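Local coordinates for DUF5624 domain-containing protein (Legionella pneumophila subsp. pneumophila, PDB 4JX2) that is of unknown function but is a putative secreted protein of the DUF5624 family, seen here as a two-fold symmetric pair of chains, at the interface of chains A and B. Sequence-based numbering; all coordinates share one arbitrary frame. Chains: chain A/B, hypothetical protein.

Contact 1 and contact 2 lie about 54 Å apart, measured between the centres of their C-alpha atoms, so the chains meet over a long stretch. Both draw on helix 119-131, from chain A in contact 1 and from chain B in contact 2: A:Pro121 and A:Tyr125 serve in the first, B:Pro121 and B:Tyr125 in the second. Helix 315-339 recurs too, on the opposite chain each time. By the two-fold, the twin of contact 2 therefore lies beside contact 1 on the same helix, and helix 119-131 of either chain packs against several elements of its partner. The pair may be the biological unit.

Contact 1: the interface of chains A and B. Residues chain A 121-122, 125; chain B 41, 56-57, 60-61, 332.
A:Tyr125 and B:Phe41 are brought together by different first torsions: the tyrosine's CG lies anti to its carbonyl carbon (chi1 -83°), while the phenylalanine's CG lies anti to its backbone nitrogen (chi1 175°), and each ring is directed at the other chain. The rings meet edge-to-face, their planes 60° apart and centroids separated by 4.8 Å, with B:Phe41 CE1 over the middle of the tyrosine face. The opposite face receives the methyl CD2 of B:Leu60, 3.7 Å from the ring centroid and displaced toward the rim, a CH-pi contact. The tyrosine ring is thus clamped from both sides, which should restrict its rotation, while the CA of B:Ser57 sits in plane at its edge. At the root of the side chain, B:Ile56 CG2 rests 3.4 Å from A:Tyr125 CB. Toward the other end, B:Arg332 passes its aliphatic CG 3.5 Å from the phenol oxygen OH of A:Tyr125. The CD1-CE1-CZ edge of B:Phe41 is turned to chain A, with CZ 3.6 Å from A:Pro121 CB and CD1 against A:Ala122. Within chain B, B:Ser57 OG donates to B:Phe41 O at 2.7 Å, a second-shell bond tying the loop residue to the helix. In the fold, helix 119-131 of chain A inserts its tyrosine among the segment at B:Phe41, helix 56-66 and helix 315-339 of chain B.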
ATOM      1  N   PRO A 121      -9.749   5.497  23.513  1.00 39.63           N
ATOM      2  CA  PRO A 121      -8.403   4.920  23.266  1.00 39.68           C
ATOM      3  C   PRO A 121      -7.371   5.299  24.329  1.00 42.86           C
ATOM      4  O   PRO A 121      -6.564   4.446  24.706  1.00 41.44           O
ATOM      5  CB  PRO A 121      -8.020   5.497  21.902  1.00 41.11           C
ATOM      6  CG  PRO A 121      -9.339   5.712  21.226  1.00 45.02           C
ATOM      7  CD  PRO A 121     -10.247   6.199  22.308  1.00 40.72           C
ATOM      8  N   ALA A 122      -7.413   6.558  24.835  1.00 39.79           N
ATOM      9  CA  ALA A 122      -6.516   7.032  25.910  1.00 39.07           C
ATOM     10  C   ALA A 122      -6.627   6.137  27.151  1.00 42.37           C
ATOM     11  O   ALA A 122      -5.602   5.677  27.671  1.00 42.18           O
ATOM     12  CB  ALA A 122      -6.841   8.470  26.281  1.00 39.49           C
ATOM     13  N   TYR A 125      -5.207   2.620  26.504  1.00 37.78           N
ATOM     14  CA  TYR A 125      -3.754   2.730  26.562  1.00 37.94           C
ATOM     15  C   TYR A 125      -3.286   2.757  28.003  1.00 43.47           C
ATOM     16  O   TYR A 125      -2.303   2.087  28.325  1.00 45.84           O
ATOM     17  CB  TYR A 125      -3.276   3.987  25.810  1.00 38.74           C
ATOM     18  CG  TYR A 125      -3.132   3.854  24.303  1.00 39.96           C
ATOM     19  CD1 TYR A 125      -4.041   3.107  23.553  1.00 41.14           C
ATOM     20  CD2 TYR A 125      -2.144   4.550  23.617  1.00 41.42           C
ATOM     21  CE1 TYR A 125      -3.934   3.009  22.164  1.00 40.63           C
ATOM     22  CE2 TYR A 125      -2.039   4.475  22.225  1.00 42.40           C
ATOM     23  CZ  TYR A 125      -2.924   3.684  21.505  1.00 46.88           C
ATOM     24  OH  TYR A 125      -2.818   3.588  20.142  1.00 44.83           O
TER
ATOM     25  N   PHE B  41      -3.380  12.600  24.355  1.00 38.82           N
ATOM     26  CA  PHE B  41      -3.313  11.275  23.766  1.00 38.86           C
ATOM     27  C   PHE B  41      -2.422  11.251  22.527  1.00 46.81           C
ATOM     28  O   PHE B  41      -1.591  10.349  22.413  1.00 49.09           O
ATOM     29  CB  PHE B  41      -4.728  10.758  23.427  1.00 39.52           C
ATOM     30  CG  PHE B  41      -4.757   9.428  22.704  1.00 40.78           C
ATOM     31  CD1 PHE B  41      -4.494   8.243  23.381  1.00 42.76           C
ATOM     32  CD2 PHE B  41      -5.040   9.363  21.338  1.00 42.45           C
ATOM     33  CE1 PHE B  41      -4.531   7.012  22.706  1.00 44.26           C
ATOM     34  CE2 PHE B  41      -5.070   8.132  20.665  1.00 44.47           C
ATOM     35  CZ  PHE B  41      -4.790   6.966  21.346  1.00 42.46           C
ATOM     36  N   ILE B  56      -0.074  10.062  26.311  1.00 35.60           N
ATOM     37  CA  ILE B  56      -0.422   8.685  26.658  1.00 35.10           C
ATOM     38  C   ILE B  56       0.183   7.698  25.629  1.00 38.92           C
ATOM     39  O   ILE B  56       0.758   6.695  26.062  1.00 40.82           O
ATOM     40  CB  ILE B  56      -1.954   8.559  26.885  1.00 36.63           C
ATOM     41  CG1 ILE B  56      -2.318   9.220  28.253  1.00 36.34           C
ATOM     42  CG2 ILE B  56      -2.422   7.112  26.849  1.00 36.00           C
ATOM     43  CD1 ILE B  56      -3.752   9.766  28.403  1.00 39.22           C
ATOM     44  N   SER B  57       0.163   8.031  24.314  1.00 33.90           N
ATOM     45  CA  SER B  57       0.758   7.183  23.266  1.00 36.14           C
ATOM     46  C   SER B  57       2.245   6.919  23.525  1.00 40.21           C
ATOM     47  O   SER B  57       2.671   5.772  23.484  1.00 40.26           O
ATOM     48  CB  SER B  57       0.581   7.802  21.880  1.00 41.52           C
ATOM     49  OG  SER B  57      -0.786   7.913  21.519  1.00 48.56           O
ATOM     50  N   LEU B  60       2.864   4.626  26.544  1.00 48.21           N
ATOM     51  CA  LEU B  60       2.611   3.252  26.118  1.00 50.21           C
ATOM     52  C   LEU B  60       3.810   2.628  25.400  1.00 60.74           C
ATOM     53  O   LEU B  60       4.194   1.515  25.759  1.00 62.64           O
ATOM     54  CB  LEU B  60       1.358   3.132  25.228  1.00 48.01           C
ATOM     55  CG  LEU B  60       1.054   1.728  24.686  1.00 51.86           C
ATOM     56  CD1 LEU B  60       0.747   0.750  25.808  1.00 51.87           C
ATOM     57  CD2 LEU B  60      -0.059   1.773  23.674  1.00 51.70           C
ATOM     58  N   PHE B  61       4.411   3.329  24.422  1.00 61.09           N
ATOM     59  CA  PHE B  61       5.531   2.779  23.641  1.00 65.34           C
ATOM     60  C   PHE B  61       6.860   2.761  24.437  1.00 76.35           C
ATOM     61  O   PHE B  61       7.792   2.075  24.020  1.00 79.40           O
ATOM     62  CB  PHE B  61       5.674   3.500  22.279  1.00 66.76           C
ATOM     63  CG  PHE B  61       4.361   3.714  21.540  1.00 66.89           C
ATOM     64  CD1 PHE B  61       3.339   2.764  21.597  1.00 70.58           C
ATOM     65  CD2 PHE B  61       4.146   4.860  20.791  1.00 68.25           C
ATOM     66  CE1 PHE B  61       2.105   2.992  20.973  1.00 69.98           C
ATOM     67  CE2 PHE B  61       2.912   5.083  20.155  1.00 69.90           C
ATOM     68  CZ  PHE B  61       1.898   4.151  20.258  1.00 67.67           C
ATOM     69  N   ARG B 332      -1.742  -1.787  19.225  1.00 38.71           N
ATOM     70  CA  ARG B 332      -3.127  -1.506  18.847  1.00 39.14           C
ATOM     71  C   ARG B 332      -3.936  -2.793  18.605  1.00 42.34           C
ATOM     72  O   ARG B 332      -5.084  -2.886  19.047  1.00 42.39           O
ATOM     73  CB  ARG B 332      -3.171  -0.618  17.605  1.00 39.48           C
ATOM     74  CG  ARG B 332      -3.102   0.849  17.954  1.00 46.63           C
ATOM     75  CD  ARG B 332      -2.574   1.692  16.806  1.00 51.52           C
ATOM     76  NE  ARG B 332      -3.593   1.964  15.792  1.00 64.44           N
ATOM     77  CZ  ARG B 332      -4.395   3.027  15.786  1.00 73.85           C
ATOM     78  NH1 ARG B 332      -4.331   3.925  16.768  1.00 58.37           N
ATOM     79  NH2 ARG B 332      -5.279   3.194  14.807  1.00 50.91           N
TER

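Contact 2: the interface of chains A and B. Residues chain A 339-340; chain B 121, 124-125, 128, 205.
A:Val339 CG1 approaches CD1 of the B:Tyr125 ring obliquely, from beyond the rim and above its plane, at 3.6 Å in the apolar centre of this patch, a small case of a branched side chain set against a helix surface. The same methyl touches B:Met124, a selenomethionine, at its CB, 3.7 Å away, and so bridges two successive residues of helix 119-131. It can do so because CG1 stands anti to the valine's backbone nitrogen (chi1 -176°), directing that branch at helix 119-131 of chain B, while CG2 turns toward the aliphatic CG of B:Lys128 at a looser 4.2 Å. The valine and tyrosine side chains cross at about a right angle.

Next to the valine, the selenium of B:Met124 lies over a face of the A:Phe340 ring, displaced toward CD2 and CE2, with CD2 and SE 3.7 Å apart. The extended chi2 (178°) carries SE out to the phenyl ring, and the bend at chi3 turns only the terminal methyl CE. B:Pro121, one turn back along the helix, lies more loosely beyond it, its CB 4.4 Å from A:Phe340 CZ.

Toward the rim, polarity enters through the backbone. The carbonyl oxygen O of A:Val339 faces the selenium SE of selenomethionine B:Met205 at 3.5 Å, a van der Waals approach from the start of helix 205-213. B:Lys128 extends its chain past the valine, its amino group directed away from the apolar centre.

Together the residues seat the end of helix 315-339 of chain A, and the first loop residue after it, on helix 119-131 of chain B, with the start of helix 205-213 beside it, an apolar anchor that may stabilise the pairing of the chains.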
ATOM      1  N   VAL A 339      -1.838  -4.483 -25.691  1.00 42.47           N
ATOM      2  CA  VAL A 339      -0.715  -5.256 -26.237  1.00 43.08           C
ATOM      3  C   VAL A 339      -0.801  -6.764 -25.856  1.00 49.46           C
ATOM      4  O   VAL A 339      -0.525  -7.613 -26.711  1.00 50.58           O
ATOM      5  CB  VAL A 339       0.666  -4.642 -25.853  1.00 45.97           C
ATOM      6  CG1 VAL A 339       1.821  -5.384 -26.509  1.00 46.28           C
ATOM      7  CG2 VAL A 339       0.730  -3.157 -26.202  1.00 45.90           C
ATOM      8  N   PHE A 340      -1.188  -7.106 -24.612  1.00 45.85           N
ATOM      9  CA  PHE A 340      -1.240  -8.520 -24.198  1.00 45.55           C
ATOM     10  C   PHE A 340      -2.647  -9.121 -24.405  1.00 47.90           C
ATOM     11  O   PHE A 340      -3.161  -9.823 -23.530  1.00 48.01           O
ATOM     12  CB  PHE A 340      -0.769  -8.682 -22.732  1.00 46.66           C
ATOM     13  CG  PHE A 340       0.674  -8.301 -22.463  1.00 49.18           C
ATOM     14  CD1 PHE A 340       1.074  -6.969 -22.473  1.00 53.16           C
ATOM     15  CD2 PHE A 340       1.624  -9.266 -22.162  1.00 52.31           C
ATOM     16  CE1 PHE A 340       2.415  -6.615 -22.254  1.00 54.18           C
ATOM     17  CE2 PHE A 340       2.962  -8.910 -21.932  1.00 55.47           C
ATOM     18  CZ  PHE A 340       3.345  -7.586 -21.974  1.00 53.39           C
TER
ATOM     19  N   PRO B 121       7.529  -9.917 -25.234  1.00 42.87           N
ATOM     20  CA  PRO B 121       6.895  -8.583 -25.184  1.00 42.22           C
ATOM     21  C   PRO B 121       7.341  -7.645 -26.314  1.00 44.28           C
ATOM     22  O   PRO B 121       6.489  -6.936 -26.843  1.00 45.45           O
ATOM     23  CB  PRO B 121       7.322  -8.052 -23.815  1.00 43.40           C
ATOM     24  CG  PRO B 121       7.500  -9.273 -22.995  1.00 47.41           C
ATOM     25  CD  PRO B 121       8.125 -10.261 -23.926  1.00 43.92           C
HETATM   26  N   MSE B 124       5.407  -8.493 -29.359  1.00 39.04           N
HETATM   27  CA  MSE B 124       4.024  -8.079 -29.092  1.00 38.11           C
HETATM   28  C   MSE B 124       3.864  -6.605 -29.388  1.00 42.15           C
HETATM   29  O   MSE B 124       2.919  -6.220 -30.067  1.00 43.06           O
HETATM   30  CB  MSE B 124       3.635  -8.376 -27.645  1.00 39.25           C
HETATM   31  CG  MSE B 124       3.401  -9.833 -27.393  1.00 46.78           C
HETATM   32 SE   MSE B 124       2.968 -10.166 -25.542  0.75 55.02          SE
HETATM   33  CE  MSE B 124       4.118 -11.781 -25.284  1.00 51.02           C
ATOM     34  N   TYR B 125       4.825  -5.791 -28.915  1.00 38.37           N
ATOM     35  CA  TYR B 125       4.904  -4.356 -29.132  1.00 38.12           C
ATOM     36  C   TYR B 125       5.023  -4.059 -30.621  1.00 44.64           C
ATOM     37  O   TYR B 125       4.337  -3.161 -31.104  1.00 47.28           O
ATOM     38  CB  TYR B 125       6.122  -3.798 -28.400  1.00 38.43           C
ATOM     39  CG  TYR B 125       5.951  -3.418 -26.950  1.00 38.72           C
ATOM     40  CD1 TYR B 125       5.223  -4.227 -26.073  1.00 40.10           C
ATOM     41  CD2 TYR B 125       6.571  -2.285 -26.430  1.00 38.04           C
ATOM     42  CE1 TYR B 125       5.088  -3.891 -24.725  1.00 38.54           C
ATOM     43  CE2 TYR B 125       6.444  -1.945 -25.089  1.00 37.33           C
ATOM     44  CZ  TYR B 125       5.710  -2.753 -24.238  1.00 39.98           C
ATOM     45  OH  TYR B 125       5.611  -2.391 -22.921  1.00 37.77           O
ATOM     46  N   LYS B 128       1.792  -4.428 -32.405  1.00 41.92           N
ATOM     47  CA  LYS B 128       0.964  -3.270 -32.083  1.00 42.60           C
ATOM     48  C   LYS B 128       1.390  -2.063 -32.934  1.00 47.54           C
ATOM     49  O   LYS B 128       0.515  -1.431 -33.538  1.00 47.55           O
ATOM     50  CB  LYS B 128       0.974  -2.947 -30.576  1.00 44.46           C
ATOM     51  CG  LYS B 128      -0.069  -1.886 -30.168  1.00 55.25           C
ATOM     52  CD  LYS B 128      -1.518  -2.332 -30.338  1.00 60.31           C
ATOM     53  CE  LYS B 128      -2.464  -1.162 -30.283  1.00 70.06           C
ATOM     54  NZ  LYS B 128      -3.873  -1.613 -30.187  1.00 78.49           N
HETATM   55  N   MSE B 205      -1.039  -9.641 -34.131  1.00 50.00           N
HETATM   56  CA  MSE B 205      -1.171 -10.227 -32.790  1.00 49.06           C
HETATM   57  C   MSE B 205      -1.483 -11.713 -32.848  1.00 49.92           C
HETATM   58  O   MSE B 205      -0.804 -12.480 -32.176  1.00 49.66           O
HETATM   59  CB  MSE B 205      -2.227  -9.521 -31.926  1.00 52.16           C
HETATM   60  CG  MSE B 205      -1.709  -8.343 -31.083  1.00 61.14           C
HETATM   61 SE   MSE B 205      -0.008  -8.488 -30.009  0.75 71.72          SE
HETATM   62  CE  MSE B 205      -0.133 -10.242 -29.188  1.00 67.64           C
TER